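EccC5 (Mycobacterium xenopi RIVM700367, PDB 7B9F) probably serves as the FtsK/SpoIIIE-type ATPase component of the mycobacterial ESX-5 type VII secretion pore complex, powering protein export across the membrane. Local coordinates at residues C[104-108]-C[189-195]. Residue numbers count along the deposited sequence, not the author numbering.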
loop_
_atom_site.group_PDB
_atom_site.type_symbol
_atom_site.label_atom_id
_atom_site.label_comp_id
_atom_site.label_asym_id
_atom_site.label_seq_id
_atom_site.Cartn_x
_atom_site.Cartn_y
_atom_site.Cartn_z
ATOM N N ARG C 104 0.883 -14.409 -39.877
ATOM C CA ARG C 104 0.855 -13.196 -39.067
ATOM C C ARG C 104 1.378 -13.458 -37.662
ATOM O O ARG C 104 2.138 -12.652 -37.113
ATOM C CB ARG C 104 -0.562 -12.647 -38.993
ATOM C CG ARG C 104 -1.025 -11.903 -40.209
ATOM C CD ARG C 104 -2.520 -11.730 -40.128
ATOM N NE ARG C 104 -3.023 -10.767 -41.091
ATOM C CZ ARG C 104 -4.285 -10.718 -41.492
ATOM N NH1 ARG C 104 -5.167 -11.574 -41.008
ATOM N NH2 ARG C 104 -4.664 -9.810 -42.372
ATOM N N ALA C 105 0.963 -14.570 -37.056
ATOM C CA ALA C 105 1.423 -14.904 -35.713
ATOM C C ALA C 105 2.930 -15.100 -35.678
ATOM O O ALA C 105 3.607 -14.637 -34.750
ATOM C CB ALA C 105 0.708 -16.155 -35.214
ATOM N N GLN C 106 3.474 -15.795 -36.679
ATOM C CA GLN C 106 4.919 -15.994 -36.737
ATOM C C GLN C 106 5.653 -14.669 -36.878
ATOM O O GLN C 106 6.681 -14.442 -36.222
ATOM C CB GLN C 106 5.275 -16.922 -37.891
ATOM C CG GLN C 106 4.881 -18.357 -37.648
ATOM C CD GLN C 106 5.203 -19.246 -38.826
ATOM O OE1 GLN C 106 5.860 -18.822 -39.774
ATOM N NE2 GLN C 106 4.735 -20.485 -38.776
ATOM N N PHE C 107 5.124 -13.778 -37.718
ATOM C CA PHE C 107 5.715 -12.454 -37.863
ATOM C C PHE C 107 5.704 -11.699 -36.543
ATOM O O PHE C 107 6.690 -11.048 -36.177
ATOM C CB PHE C 107 4.975 -11.678 -38.947
ATOM C CG PHE C 107 5.538 -10.319 -39.204
ATOM C CD1 PHE C 107 6.538 -10.145 -40.129
ATOM C CD2 PHE C 107 5.028 -9.209 -38.565
ATOM C CE1 PHE C 107 7.055 -8.899 -40.372
ATOM C CE2 PHE C 107 5.537 -7.963 -38.811
ATOM C CZ PHE C 107 6.549 -7.807 -39.715
ATOM N N MET C 108 4.595 -11.779 -35.811
ATOM C CA MET C 108 4.478 -11.016 -34.577
ATOM C C MET C 108 5.433 -11.542 -33.515
ATOM O O MET C 108 6.012 -10.764 -32.749
ATOM C CB MET C 108 3.041 -11.058 -34.085
ATOM C CG MET C 108 2.150 -10.224 -34.952
ATOM S SD MET C 108 2.581 -8.492 -34.944
ATOM C CE MET C 108 0.985 -7.812 -35.336
ATOM N N GLU C 189 0.262 -6.432 -46.775
ATOM C CA GLU C 189 -0.753 -6.882 -45.843
ATOM C C GLU C 189 -0.898 -5.837 -44.742
ATOM O O GLU C 189 0.100 -5.264 -44.303
ATOM C CB GLU C 189 -0.356 -8.253 -45.287
ATOM C CG GLU C 189 -1.323 -8.965 -44.344
ATOM C CD GLU C 189 -1.393 -8.381 -42.958
ATOM O OE1 GLU C 189 -0.367 -7.857 -42.483
ATOM O OE2 GLU C 189 -2.476 -8.432 -42.347
ATOM N N PRO C 190 -2.124 -5.550 -44.297
ATOM C CA PRO C 190 -2.318 -4.401 -43.397
ATOM C C PRO C 190 -1.662 -4.544 -42.037
ATOM O O PRO C 190 -0.979 -3.615 -41.590
ATOM C CB PRO C 190 -3.843 -4.317 -43.279
ATOM C CG PRO C 190 -4.345 -4.929 -44.508
ATOM C CD PRO C 190 -3.401 -6.047 -44.817
ATOM N N VAL C 191 -1.846 -5.680 -41.366
ATOM C CA VAL C 191 -1.433 -5.804 -39.971
ATOM C C VAL C 191 0.080 -5.794 -39.832
ATOM O O VAL C 191 0.629 -5.058 -39.006
ATOM C CB VAL C 191 -2.044 -7.061 -39.344
ATOM C CG1 VAL C 191 -1.509 -7.256 -37.968
ATOM C CG2 VAL C 191 -3.495 -6.856 -39.239
ATOM N N THR C 192 0.775 -6.616 -40.614
ATOM C CA THR C 192 2.226 -6.667 -40.498
ATOM C C THR C 192 2.860 -5.355 -40.924
ATOM O O THR C 192 3.840 -4.907 -40.319
ATOM C CB THR C 192 2.782 -7.815 -41.323
ATOM O OG1 THR C 192 2.460 -7.599 -42.698
ATOM C CG2 THR C 192 2.184 -9.120 -40.865
ATOM N N GLY C 193 2.304 -4.716 -41.952
ATOM C CA GLY C 193 2.822 -3.426 -42.370
ATOM C C GLY C 193 2.677 -2.369 -41.294
ATOM O O GLY C 193 3.618 -1.628 -41.003
ATOM N N LYS C 194 1.504 -2.313 -40.664
ATOM C CA LYS C 194 1.281 -1.333 -39.609
ATOM C C LYS C 194 2.139 -1.633 -38.388
ATOM O O LYS C 194 2.651 -0.714 -37.743
ATOM C CB LYS C 194 -0.195 -1.298 -39.229
ATOM C CG LYS C 194 -0.593 -0.127 -38.345
ATOM C CD LYS C 194 0.111 1.155 -38.760
ATOM C CE LYS C 194 -0.390 2.352 -37.977
ATOM N NZ LYS C 194 -1.851 2.556 -38.128
ATOM N N ALA C 195 2.300 -2.912 -38.049
ATOM C CA ALA C 195 3.119 -3.267 -36.896
ATOM C C ALA C 195 4.580 -2.927 -37.133
ATOM O O ALA C 195 5.270 -2.465 -36.220
ATOM C CB ALA C 195 2.959 -4.747 -36.569
#
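Two helices run side by side in the same direction here, the long helix 97-132 and the start of helix 190-202, joined at one end where Glu-189, the N-cap of helix 190-202, also forms a salt bridge with Arg-104. Their axes in these segments are 10.4 Å apart and inclined by only 11°, and the CA atoms of Arg-104 and Thr-192, 6.8 Å apart, are the nearest across the segments. With chi1 t and chi2 m the carboxylate of Glu-189 folds back over the first turn, where Glu-189 OE1 accepts from Thr-192 N (2.5 Å) and Thr-192 OG1 (2.8 Å) and Glu-189 OE2 accepts from Val-191 N (3.0 Å). The extended side chain of Arg-104 reaches the same carboxylate: both NE (2.7 Å) and NH2 (2.6 Å) donate to Glu-189 OE2, while Val-191 CG2 lies over one face of the guanidinium. Asp-101 OD1 forms a second salt bridge with Arg-104 NH1, giving the buried guanidinium two acidic partners. Beyond the polar end the interface turns apolar. Phe-107, chi1 t, points toward helix 190-202, and Thr-192 sits over its ring in a CH-pi contact, CB 4.0 Å from the centroid; the p rotamer of Thr-192 leaves OG1 on Glu-189 OE1 and Leu-27 N. Pro-24 packs on Phe-107, Pro-26 on Thr-192, and Leu-27 on Arg-104 and Glu-189; EccB5 and two EccD5 chains also border this subunit junction. Met-108, with chi1 and chi2 both m, brings its methyl between two residues one helical turn apart: CE lies 3.7 Å from Val-191 CG1 and 3.8 Å from Ala-195 CB.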